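Local coordinates for protein aminotransferase (Paracoccus denitrificans, PDB 4GRX) that probably transfers amino groups from amine donors to carbonyl acceptors with the help of pyridoxal phosphate, as a class III omega-aminotransferase, at residues E110-V115 and K347-V352; C272-T277 and V351-G356; E82-Q87 and C342-K347. All coordinates share one frame; numbering follows the deposited sequence.

How the contacts relate
All three contacts use helix 339-354, at different points along it. Contacts 1 and 2 have centres about 9 Å apart and share Val351 and Val352; the Phe274 ring of contact 2 lies against contact 1, with Ile349 CG1 at 3.6 Å from Phe274 CE2. Contact 3 has its centre about 12 Å from that of contact 1 and about 17 Å from that of contact 2. Lys347, common to contacts 1 and 3, makes a long, weak ion pair with Glu355 of contact 2. None of the segments supplies a residue of the delta-amino valeric acid pocket, which includes the cofactor-bearing Lys297, but contact 1 holds two ligands of the sodium ion.

Contact 1 (E110-V115 and K347-V352); sequences EKLVEV and KAIDVV. With NA (sodium ion), chain E.
Of residues 347-352, Ile349 alone meets Lys111, Leu112 and Val115 of residues 110-115, so that one branched side chain spans the distance between the two segments. The evidence is in the axes: they come no closer than 11.6 Å, with 35° between their directions, and even the nearest CA atoms, those of Lys111 and Ile349, are 8.8 Å apart. The two branches of Ile349 divide the work. With chi1 at -68°, CG2 stands opposite the backbone N and CG1 opposite the carbonyl carbon, which spreads the methyls toward different partners. CG2 of Ile349 lies 4.1 Å from Val115 CG1, the side chains meeting at a slant. CD1, at the end of the other branch, reaches Leu112 CD2 at 4.1 Å, and there the two chains are turned roughly at right angles. Lys111 adds only the flank of its aliphatic stem, its CG 4.4 Å from Ile349 CG2. The ring of Phe274 touches Leu112, Val115 and Ile349, adding an aromatic ring to the apolar cluster between the helices.

The polar groups of residues 110-115 have partners of their own. Lys111 NZ reaches forward along the helix, from i to i+3, to a salt bridge with Glu114 OE2 (3.4 Å), a weak hydrogen bond. The end of this helix binds a sodium ion through the main-chain oxygens Val113 O (2.5 Å) and Glu114 O (2.8 Å), together with a water, Ser116 O and Phe118 O. Glu110 faces the dimer partner, where its OE1 pairs with Arg22 of the second subunit. The chemistry thus differs between two sides of this last stretch of helix: carbonyl oxygens at the C-terminus, which a helix dipole would probably make more attractive to a cation, hold the ion, while only carbon-to-carbon contacts join it directly to residues 347-352.

Contact 2 (C272-T277 and V351-G356); sequences CGFGRT and VVMNEG
The backbone of residues 272-277 is an irregular loop that comes nearest to residues 351-356 at Phe274 and Val352, whose CA atoms are 7.0 Å apart. Phe274 adopts left-handed helical angles, and Gly275 follows, also with positive phi, at a position where a beta carbon would press on the carbonyl O of Phe274. On the other side the helix is ending: Glu355 is the first residue to leave helical angles, and Gly356 is the N-cap of helix 357-375. The loop follows strand 265-268 of the large seven-stranded sheet, the core of the PLP-dependent aminotransferase fold, and Arg276 ties it by hydrogen bonds to the carbonyls of Phe389, Pro437 and Trp69. Val352 directs CG1, opposite its backbone N (chi1 174°), at the loop. This methyl lies 3.6 Å from Phe274 O and 4.2 Å from Phe274 CB, touching the main chain as well as the base of the side chain. Met353 approaches differently: its SD sits at the edge of the Phe274 ring, close to the ring plane, 4.5 Å from CD2. Trp281 meets the same ring with planes inclined at about 50°.

Contact 3 (E82-Q87 and C342-K347); sequences EAAKAQ and CAIALK
Helices 78-90 and 339-354 form an antiparallel helix pair beside the subunit interface, packed through Ala83, Ala84 and Gln87 on one side and Ala343, Ile344 and Lys347 on the other. The short segments run at 152° with axes 8.9 Å apart. Each helix offers residues spaced i, i+1 and i+4, and alanines at three of the six positions let the backbones draw close: the CA atoms of Ala84 and Ile344 are 5.8 Å apart. That pair is the apolar centre, where Ile344 CD1 rests 3.8 Å from Ala84 CB. Tyr88 of the second subunit packs on both Ala84 and Ile344, and nearby Lys85 makes a salt bridge to Asp89 of that subunit, so the helix pair is itself part of the dimer contact. Phe303 and Phe304 touch Ile344 from within its own chain.

At the two ends, long polar side chains lie against alanine methyls, mostly through their carbon stems. Ala83 CB lies against the aliphatic part of Lys347, nearest its CG at 3.6 Å, with CB and CD of the lysine close by; the ammonium group continues past it to a long, weak ion pair with Glu355. At the opposite end Gln87 is bent at chi2 (62°), folding its chain over the methyl of Ala343, so that CB, CG, CD and the amide nitrogen all lie close to one methyl carbon, NE2 standing 3.4 Å from Ala343 CB.

Contact 1 (E110-V115 and K347-V352)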
ATOM      1  N   GLU A 110     -15.191  14.567   4.620  1.00 44.01           N
ATOM      2  CA  GLU A 110     -15.947  15.512   5.431  1.00 45.65           C
ATOM      3  C   GLU A 110     -15.943  15.111   6.902  1.00 44.54           C
ATOM      4  O   GLU A 110     -15.642  15.925   7.779  1.00 44.45           O
ATOM      5  CB  GLU A 110     -17.370  15.585   4.906  1.00 48.05           C
ATOM      6  CG  GLU A 110     -18.195  16.723   5.476  1.00 50.72           C
ATOM      7  CD  GLU A 110     -19.402  17.037   4.608  1.00 53.60           C
ATOM      8  OE1 GLU A 110     -20.018  16.080   4.091  1.00 53.95           O
ATOM      9  OE2 GLU A 110     -19.739  18.234   4.439  1.00 55.89           O
ATOM     10  N   LYS A 111     -16.251  13.841   7.155  1.00 43.63           N
ATOM     11  CA  LYS A 111     -16.263  13.306   8.514  1.00 42.90           C
ATOM     12  C   LYS A 111     -14.894  13.427   9.182  1.00 41.81           C
ATOM     13  O   LYS A 111     -14.793  13.901  10.323  1.00 42.28           O
ATOM     14  CB  LYS A 111     -16.759  11.854   8.517  1.00 41.86           C
ATOM     15  CG  LYS A 111     -16.801  11.176   9.885  1.00 41.23           C
ATOM     16  CD  LYS A 111     -17.513  11.977  10.981  1.00 42.83           C
ATOM     17  CE  LYS A 111     -18.973  12.284  10.664  1.00 45.12           C
ATOM     18  NZ  LYS A 111     -19.809  12.451  11.890  1.00 46.47           N
ATOM     19  N   LEU A 112     -13.854  13.015   8.455  1.00 40.27           N
ATOM     20  CA  LEU A 112     -12.485  13.029   8.961  1.00 39.05           C
ATOM     21  C   LEU A 112     -11.939  14.406   9.347  1.00 40.36           C
ATOM     22  O   LEU A 112     -11.296  14.538  10.391  1.00 40.37           O
ATOM     23  CB  LEU A 112     -11.526  12.343   7.977  1.00 37.53           C
ATOM     24  CG  LEU A 112     -11.389  10.821   8.075  1.00 35.83           C
ATOM     25  CD1 LEU A 112     -10.504  10.294   6.951  1.00 34.95           C
ATOM     26  CD2 LEU A 112     -10.846  10.389   9.436  1.00 34.65           C
ATOM     27  N   VAL A 113     -12.167  15.424   8.515  1.00 41.67           N
ATOM     28  CA  VAL A 113     -11.707  16.772   8.846  1.00 42.66           C
ATOM     29  C   VAL A 113     -12.412  17.202  10.121  1.00 43.86           C
ATOM     30  O   VAL A 113     -11.815  17.815  11.007  1.00 44.10           O
ATOM     31  CB  VAL A 113     -11.931  17.771   7.688  1.00 44.03           C
ATOM     32  CG1 VAL A 113     -11.963  19.217   8.178  1.00 45.45           C
ATOM     33  CG2 VAL A 113     -10.852  17.577   6.630  1.00 43.09           C
ATOM     34  N   GLU A 114     -13.676  16.822  10.233  1.00 44.75           N
ATOM     35  CA  GLU A 114     -14.464  17.174  11.396  1.00 46.31           C
ATOM     36  C   GLU A 114     -13.902  16.590  12.719  1.00 45.23           C
ATOM     37  O   GLU A 114     -13.611  17.353  13.661  1.00 45.82           O
ATOM     38  CB  GLU A 114     -15.908  16.771  11.171  1.00 47.51           C
ATOM     39  CG  GLU A 114     -16.832  17.309  12.224  1.00 49.66           C
ATOM     40  CD  GLU A 114     -17.948  16.350  12.551  1.00 50.33           C
ATOM     41  OE1 GLU A 114     -18.592  16.576  13.597  1.00 52.12           O
ATOM     42  OE2 GLU A 114     -18.182  15.384  11.782  1.00 49.51           O
ATOM     43  N   VAL A 115     -13.728  15.262  12.774  1.00 43.05           N
ATOM     44  CA  VAL A 115     -13.173  14.584  13.966  1.00 41.73           C
ATOM     45  C   VAL A 115     -11.702  14.929  14.223  1.00 40.88           C
ATOM     46  O   VAL A 115     -11.177  14.682  15.309  1.00 40.19           O
ATOM     47  CB  VAL A 115     -13.318  13.040  13.906  1.00 40.18           C
ATOM     48  CG1 VAL A 115     -14.777  12.630  13.778  1.00 40.98           C
ATOM     49  CG2 VAL A 115     -12.493  12.443  12.770  1.00 38.60           C
ATOM     50  N   LYS A 347     -18.632   3.908   9.580  1.00 39.38           N
ATOM     51  CA  LYS A 347     -19.148   3.034  10.614  1.00 39.56           C
ATOM     52  C   LYS A 347     -18.167   2.817  11.767  1.00 37.53           C
ATOM     53  O   LYS A 347     -18.572   2.842  12.934  1.00 37.94           O
ATOM     54  CB  LYS A 347     -19.565   1.686  10.036  1.00 40.10           C
ATOM     55  CG  LYS A 347     -20.340   0.824  11.016  1.00 40.75           C
ATOM     56  CD  LYS A 347     -21.705   1.420  11.304  1.00 43.32           C
ATOM     57  CE  LYS A 347     -22.306   0.807  12.553  1.00 43.92           C
ATOM     58  NZ  LYS A 347     -23.594   1.458  12.906  1.00 46.67           N
ATOM     59  N   ALA A 348     -16.895   2.592  11.450  1.00 35.62           N
ATOM     60  CA  ALA A 348     -15.898   2.378  12.508  1.00 34.00           C
ATOM     61  C   ALA A 348     -15.727   3.619  13.398  1.00 34.11           C
ATOM     62  O   ALA A 348     -15.712   3.512  14.628  1.00 33.81           O
ATOM     63  CB  ALA A 348     -14.559   1.937  11.926  1.00 32.09           C
ATOM     64  N   ILE A 349     -15.599   4.787  12.767  1.00 34.69           N
ATOM     65  CA  ILE A 349     -15.544   6.061  13.487  1.00 35.30           C
ATOM     66  C   ILE A 349     -16.786   6.235  14.385  1.00 37.51           C
ATOM     67  O   ILE A 349     -16.670   6.572  15.568  1.00 37.38           O
ATOM     68  CB  ILE A 349     -15.329   7.250  12.510  1.00 35.73           C
ATOM     69  CG1 ILE A 349     -13.911   7.158  11.912  1.00 33.59           C
ATOM     70  CG2 ILE A 349     -15.550   8.599  13.202  1.00 36.58           C
ATOM     71  CD1 ILE A 349     -13.742   7.787  10.552  1.00 34.04           C
ATOM     72  N   ASP A 350     -17.960   5.962  13.829  1.00 39.78           N
ATOM     73  CA  ASP A 350     -19.203   6.054  14.593  1.00 42.34           C
ATOM     74  C   ASP A 350     -19.209   5.069  15.768  1.00 41.98           C
ATOM     75  O   ASP A 350     -19.516   5.460  16.895  1.00 43.18           O
ATOM     76  CB  ASP A 350     -20.429   5.847  13.695  1.00 44.74           C
ATOM     77  CG  ASP A 350     -21.734   6.257  14.374  1.00 47.83           C
ATOM     78  OD1 ASP A 350     -21.690   6.891  15.456  1.00 48.18           O
ATOM     79  OD2 ASP A 350     -22.817   5.953  13.821  1.00 50.10           O
ATOM     80  N   VAL A 351     -18.860   3.808  15.510  1.00 40.67           N
ATOM     81  CA  VAL A 351     -18.838   2.774  16.557  1.00 40.18           C
ATOM     82  C   VAL A 351     -17.923   3.153  17.730  1.00 38.90           C
ATOM     83  O   VAL A 351     -18.332   3.075  18.894  1.00 39.97           O
ATOM     84  CB  VAL A 351     -18.457   1.382  15.990  1.00 39.02           C
ATOM     85  CG1 VAL A 351     -18.012   0.434  17.100  1.00 38.13           C
ATOM     86  CG2 VAL A 351     -19.625   0.782  15.216  1.00 40.87           C
ATOM     87  N   VAL A 352     -16.703   3.574  17.416  1.00 36.78           N
ATOM     88  CA  VAL A 352     -15.708   3.913  18.428  1.00 35.69           C
ATOM     89  C   VAL A 352     -16.171   5.094  19.304  1.00 37.58           C
ATOM     90  O   VAL A 352     -16.260   4.979  20.534  1.00 38.68           O
ATOM     91  CB  VAL A 352     -14.312   4.172  17.786  1.00 33.24           C
ATOM     92  CG1 VAL A 352     -13.308   4.679  18.808  1.00 32.16           C
ATOM     93  CG2 VAL A 352     -13.771   2.909  17.135  1.00 31.66           C
TER
HETATM   94 NA    NA E 501     -11.915  19.390  12.880  1.00 28.17          NA
HETATM   95  O   HOH W   1     -12.351  19.838  15.021  1.00 36.59           O

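Contact 2 (C272-T277 and V351-G356)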
ATOM      1  N   CYS A 272      -2.558   5.692  17.367  1.00 28.36           N
ATOM      2  CA  CYS A 272      -3.085   6.550  18.412  1.00 29.56           C
ATOM      3  C   CYS A 272      -4.412   7.161  18.002  1.00 29.22           C
ATOM      4  O   CYS A 272      -5.170   7.656  18.851  1.00 29.63           O
ATOM      5  CB  CYS A 272      -2.051   7.614  18.805  1.00 31.04           C
ATOM      6  SG  CYS A 272      -0.587   6.932  19.637  1.00 32.52           S
ATOM      7  N   GLY A 273      -4.699   7.087  16.701  1.00 28.50           N
ATOM      8  CA  GLY A 273      -5.949   7.609  16.146  1.00 28.58           C
ATOM      9  C   GLY A 273      -7.173   6.861  16.651  1.00 28.83           C
ATOM     10  O   GLY A 273      -7.199   5.632  16.662  1.00 28.60           O
ATOM     11  N   PHE A 274      -8.196   7.612  17.059  1.00 29.54           N
ATOM     12  CA  PHE A 274      -9.454   7.046  17.561  1.00 29.34           C
ATOM     13  C   PHE A 274      -9.303   6.119  18.753  1.00 29.02           C
ATOM     14  O   PHE A 274      -9.695   4.950  18.660  1.00 28.84           O
ATOM     15  CB  PHE A 274     -10.190   6.293  16.456  1.00 29.33           C
ATOM     16  CG  PHE A 274     -10.350   7.080  15.211  1.00 29.65           C
ATOM     17  CD1 PHE A 274      -9.550   6.822  14.117  1.00 29.01           C
ATOM     18  CD2 PHE A 274     -11.292   8.105  15.138  1.00 30.84           C
ATOM     19  CE1 PHE A 274      -9.692   7.570  12.956  1.00 29.54           C
ATOM     20  CE2 PHE A 274     -11.438   8.857  13.982  1.00 31.08           C
ATOM     21  CZ  PHE A 274     -10.628   8.589  12.891  1.00 30.39           C
ATOM     22  N   GLY A 275      -8.716   6.619  19.848  1.00 28.86           N
ATOM     23  CA  GLY A 275      -9.013   6.082  21.182  1.00 29.16           C
ATOM     24  C   GLY A 275      -8.009   5.395  22.087  1.00 28.97           C
ATOM     25  O   GLY A 275      -8.072   5.551  23.309  1.00 29.72           O
ATOM     26  N   ARG A 276      -7.094   4.625  21.521  1.00 28.19           N
ATOM     27  CA  ARG A 276      -6.223   3.792  22.341  1.00 28.54           C
ATOM     28  C   ARG A 276      -5.509   4.571  23.469  1.00 29.62           C
ATOM     29  O   ARG A 276      -5.203   4.003  24.535  1.00 30.94           O
ATOM     30  CB  ARG A 276      -5.249   2.989  21.464  1.00 27.67           C
ATOM     31  CG  ARG A 276      -4.697   1.739  22.126  1.00 27.80           C
ATOM     32  CD  ARG A 276      -3.971   0.828  21.143  1.00 27.30           C
ATOM     33  NE  ARG A 276      -4.887  -0.019  20.366  1.00 27.35           N
ATOM     34  CZ  ARG A 276      -5.552  -1.081  20.842  1.00 27.91           C
ATOM     35  NH1 ARG A 276      -5.437  -1.454  22.117  1.00 28.51           N
ATOM     36  NH2 ARG A 276      -6.357  -1.771  20.043  1.00 27.71           N
ATOM     37  N   THR A 277      -5.287   5.862  23.246  1.00 29.51           N
ATOM     38  CA  THR A 277      -4.520   6.710  24.150  1.00 30.36           C
ATOM     39  C   THR A 277      -5.350   7.295  25.275  1.00 32.08           C
ATOM     40  O   THR A 277      -4.794   7.777  26.270  1.00 33.11           O
ATOM     41  CB  THR A 277      -3.918   7.904  23.394  1.00 30.15           C
ATOM     42  OG1 THR A 277      -4.886   8.426  22.447  1.00 29.68           O
ATOM     43  CG2 THR A 277      -2.632   7.455  22.691  1.00 29.03           C
ATOM     44  N   VAL A 351     -18.860   3.808  15.510  1.00 40.67           N
ATOM     45  CA  VAL A 351     -18.838   2.774  16.557  1.00 40.18           C
ATOM     46  C   VAL A 351     -17.923   3.153  17.730  1.00 38.90           C
ATOM     47  O   VAL A 351     -18.332   3.075  18.894  1.00 39.97           O
ATOM     48  CB  VAL A 351     -18.457   1.382  15.990  1.00 39.02           C
ATOM     49  CG1 VAL A 351     -18.012   0.434  17.100  1.00 38.13           C
ATOM     50  CG2 VAL A 351     -19.625   0.782  15.216  1.00 40.87           C
ATOM     51  N   VAL A 352     -16.703   3.574  17.416  1.00 36.78           N
ATOM     52  CA  VAL A 352     -15.708   3.913  18.428  1.00 35.69           C
ATOM     53  C   VAL A 352     -16.171   5.094  19.304  1.00 37.58           C
ATOM     54  O   VAL A 352     -16.260   4.979  20.534  1.00 38.68           O
ATOM     55  CB  VAL A 352     -14.312   4.172  17.786  1.00 33.24           C
ATOM     56  CG1 VAL A 352     -13.308   4.679  18.808  1.00 32.16           C
ATOM     57  CG2 VAL A 352     -13.771   2.909  17.135  1.00 31.66           C
ATOM     58  N   MET A 353     -16.518   6.208  18.673  1.00 38.46           N
ATOM     59  CA  MET A 353     -16.795   7.440  19.405  1.00 39.74           C
ATOM     60  C   MET A 353     -18.208   7.560  19.982  1.00 42.51           C
ATOM     61  O   MET A 353     -18.427   8.333  20.918  1.00 44.08           O
ATOM     62  CB  MET A 353     -16.509   8.638  18.502  1.00 39.80           C
ATOM     63  CG  MET A 353     -15.076   8.746  18.007  1.00 37.33           C
ATOM     64  SD  MET A 353     -14.885  10.113  16.846  1.00 37.81           S
ATOM     65  CE  MET A 353     -15.261  11.522  17.887  1.00 39.58           C
ATOM     66  N   ASN A 354     -19.170   6.823  19.431  1.00 43.41           N
ATOM     67  CA  ASN A 354     -20.580   7.015  19.814  1.00 46.26           C
ATOM     68  C   ASN A 354     -21.314   5.786  20.342  1.00 47.16           C
ATOM     69  O   ASN A 354     -22.437   5.901  20.852  1.00 49.78           O
ATOM     70  CB  ASN A 354     -21.378   7.639  18.663  1.00 47.79           C
ATOM     71  CG  ASN A 354     -20.783   8.953  18.181  1.00 47.42           C
ATOM     72  OD1 ASN A 354     -20.506   9.857  18.971  1.00 47.80           O
ATOM     73  ND2 ASN A 354     -20.583   9.059  16.874  1.00 46.74           N
ATOM     74  N   GLU A 355     -20.697   4.616  20.202  1.00 45.19           N
ATOM     75  CA  GLU A 355     -21.274   3.383  20.725  1.00 46.02           C
ATOM     76  C   GLU A 355     -20.398   2.816  21.827  1.00 44.82           C
ATOM     77  O   GLU A 355     -20.391   1.608  22.051  1.00 44.51           O
ATOM     78  CB  GLU A 355     -21.507   2.338  19.630  1.00 45.52           C
ATOM     79  CG  GLU A 355     -22.561   2.718  18.603  1.00 47.62           C
ATOM     80  CD  GLU A 355     -22.723   1.697  17.481  1.00 47.55           C
ATOM     81  OE1 GLU A 355     -22.479   0.487  17.718  1.00 46.76           O
ATOM     82  OE2 GLU A 355     -23.094   2.107  16.350  1.00 48.48           O
ATOM     83  N   GLY A 356     -19.649   3.695  22.492  1.00 44.40           N
ATOM     84  CA  GLY A 356     -19.028   3.391  23.779  1.00 44.42           C
ATOM     85  C   GLY A 356     -17.656   2.748  23.828  1.00 42.42           C
ATOM     86  O   GLY A 356     -17.127   2.514  24.913  1.00 42.91           O
TER

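Contact 3 (E82-Q87 and C342-K347)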
ATOM      1  N   GLU A  82     -22.394  -5.804   9.213  1.00 37.52           N
ATOM      2  CA  GLU A  82     -23.593  -5.397   8.498  1.00 39.65           C
ATOM      3  C   GLU A  82     -23.336  -4.174   7.613  1.00 39.15           C
ATOM      4  O   GLU A  82     -23.870  -4.095   6.505  1.00 40.34           O
ATOM      5  CB  GLU A  82     -24.745  -5.157   9.487  1.00 41.95           C
ATOM      6  CG  GLU A  82     -26.048  -5.862   9.134  1.00 44.84           C
ATOM      7  CD  GLU A  82     -25.893  -7.359   8.826  1.00 45.19           C
ATOM      8  OE1 GLU A  82     -25.297  -8.127   9.631  1.00 44.03           O
ATOM      9  OE2 GLU A  82     -26.406  -7.782   7.761  1.00 46.85           O
ATOM     10  N   ALA A  83     -22.503  -3.249   8.094  1.00 37.49           N
ATOM     11  CA  ALA A  83     -22.095  -2.064   7.314  1.00 36.97           C
ATOM     12  C   ALA A  83     -21.300  -2.392   6.045  1.00 35.75           C
ATOM     13  O   ALA A  83     -21.544  -1.815   4.984  1.00 36.62           O
ATOM     14  CB  ALA A  83     -21.335  -1.067   8.180  1.00 35.63           C
ATOM     15  N   ALA A  84     -20.370  -3.330   6.161  1.00 34.01           N
ATOM     16  CA  ALA A  84     -19.550  -3.741   5.031  1.00 33.10           C
ATOM     17  C   ALA A  84     -20.404  -4.389   3.951  1.00 34.47           C
ATOM     18  O   ALA A  84     -20.289  -4.054   2.772  1.00 34.85           O
ATOM     19  CB  ALA A  84     -18.459  -4.699   5.491  1.00 31.42           C
ATOM     20  N   LYS A  85     -21.270  -5.310   4.368  1.00 35.35           N
ATOM     21  CA  LYS A  85     -22.118  -6.045   3.436  1.00 36.92           C
ATOM     22  C   LYS A  85     -23.052  -5.117   2.652  1.00 38.77           C
ATOM     23  O   LYS A  85     -23.247  -5.296   1.449  1.00 39.58           O
ATOM     24  CB  LYS A  85     -22.908  -7.125   4.168  1.00 37.82           C
ATOM     25  CG  LYS A  85     -22.047  -8.223   4.776  1.00 36.31           C
ATOM     26  CD  LYS A  85     -22.862  -9.455   5.149  1.00 37.50           C
ATOM     27  CE  LYS A  85     -23.773  -9.204   6.340  1.00 38.58           C
ATOM     28  NZ  LYS A  85     -24.587 -10.408   6.656  1.00 40.01           N
ATOM     29  N   ALA A  86     -23.607  -4.122   3.344  1.00 39.48           N
ATOM     30  CA  ALA A  86     -24.482  -3.122   2.731  1.00 41.53           C
ATOM     31  C   ALA A  86     -23.774  -2.383   1.607  1.00 41.29           C
ATOM     32  O   ALA A  86     -24.363  -2.160   0.550  1.00 42.93           O
ATOM     33  CB  ALA A  86     -25.010  -2.140   3.773  1.00 41.97           C
ATOM     34  N   GLN A  87     -22.508  -2.027   1.824  1.00 39.50           N
ATOM     35  CA  GLN A  87     -21.763  -1.325   0.791  1.00 39.51           C
ATOM     36  C   GLN A  87     -21.409  -2.195  -0.402  1.00 39.64           C
ATOM     37  O   GLN A  87     -21.350  -1.709  -1.533  1.00 40.75           O
ATOM     38  CB  GLN A  87     -20.520  -0.632   1.337  1.00 37.94           C
ATOM     39  CG  GLN A  87     -19.900   0.334   0.321  1.00 38.45           C
ATOM     40  CD  GLN A  87     -20.835   1.469  -0.077  1.00 40.86           C
ATOM     41  OE1 GLN A  87     -21.047   1.748  -1.268  1.00 42.37           O
ATOM     42  NE2 GLN A  87     -21.415   2.126   0.929  1.00 41.43           N
ATOM     43  N   CYS A 342     -14.415   3.316   2.642  1.00 40.05           N
ATOM     44  CA  CYS A 342     -14.853   4.587   3.182  1.00 40.54           C
ATOM     45  C   CYS A 342     -16.098   4.401   4.039  1.00 41.47           C
ATOM     46  O   CYS A 342     -16.147   4.906   5.162  1.00 40.82           O
ATOM     47  CB  CYS A 342     -15.106   5.588   2.062  1.00 42.86           C
ATOM     48  SG  CYS A 342     -13.605   6.254   1.304  1.00 42.17           S
ATOM     49  N   ALA A 343     -17.079   3.663   3.512  1.00 43.16           N
ATOM     50  CA  ALA A 343     -18.271   3.250   4.258  1.00 43.99           C
ATOM     51  C   ALA A 343     -17.919   2.632   5.599  1.00 41.76           C
ATOM     52  O   ALA A 343     -18.513   2.988   6.624  1.00 42.03           O
ATOM     53  CB  ALA A 343     -19.086   2.258   3.448  1.00 46.03           C
ATOM     54  N   ILE A 344     -16.955   1.709   5.578  1.00 39.63           N
ATOM     55  CA  ILE A 344     -16.555   0.972   6.766  1.00 37.62           C
ATOM     56  C   ILE A 344     -15.951   1.907   7.812  1.00 35.91           C
ATOM     57  O   ILE A 344     -16.235   1.801   9.018  1.00 35.46           O
ATOM     58  CB  ILE A 344     -15.574  -0.165   6.401  1.00 36.26           C
ATOM     59  CG1 ILE A 344     -16.324  -1.287   5.658  1.00 38.00           C
ATOM     60  CG2 ILE A 344     -14.849  -0.678   7.640  1.00 34.08           C
ATOM     61  CD1 ILE A 344     -15.448  -2.406   5.128  1.00 37.25           C
ATOM     62  N   ALA A 345     -15.129   2.830   7.337  1.00 35.17           N
ATOM     63  CA  ALA A 345     -14.486   3.792   8.203  1.00 33.78           C
ATOM     64  C   ALA A 345     -15.533   4.693   8.876  1.00 35.13           C
ATOM     65  O   ALA A 345     -15.456   4.939  10.079  1.00 34.58           O
ATOM     66  CB  ALA A 345     -13.463   4.603   7.424  1.00 33.18           C
ATOM     67  N   LEU A 346     -16.516   5.158   8.114  1.00 37.16           N
ATOM     68  CA  LEU A 346     -17.614   5.924   8.684  1.00 38.91           C
ATOM     69  C   LEU A 346     -18.237   5.153   9.842  1.00 39.02           C
ATOM     70  O   LEU A 346     -18.324   5.665  10.956  1.00 38.86           O
ATOM     71  CB  LEU A 346     -18.665   6.240   7.620  1.00 41.63           C
ATOM     72  CG  LEU A 346     -18.353   7.339   6.591  1.00 42.48           C
ATOM     73  CD1 LEU A 346     -19.403   7.341   5.490  1.00 45.37           C
ATOM     74  CD2 LEU A 346     -18.236   8.722   7.227  1.00 42.58           C
ATOM     75  N   LYS A 347     -18.632   3.908   9.580  1.00 39.38           N
ATOM     76  CA  LYS A 347     -19.148   3.034  10.614  1.00 39.56           C
ATOM     77  C   LYS A 347     -18.167   2.817  11.767  1.00 37.53           C
ATOM     78  O   LYS A 347     -18.572   2.842  12.934  1.00 37.94           O
ATOM     79  CB  LYS A 347     -19.565   1.686  10.036  1.00 40.10           C
ATOM     80  CG  LYS A 347     -20.340   0.824  11.016  1.00 40.75           C
ATOM     81  CD  LYS A 347     -21.705   1.420  11.304  1.00 43.32           C
ATOM     82  CE  LYS A 347     -22.306   0.807  12.553  1.00 43.92           C
ATOM     83  NZ  LYS A 347     -23.594   1.458  12.906  1.00 46.67           N
TER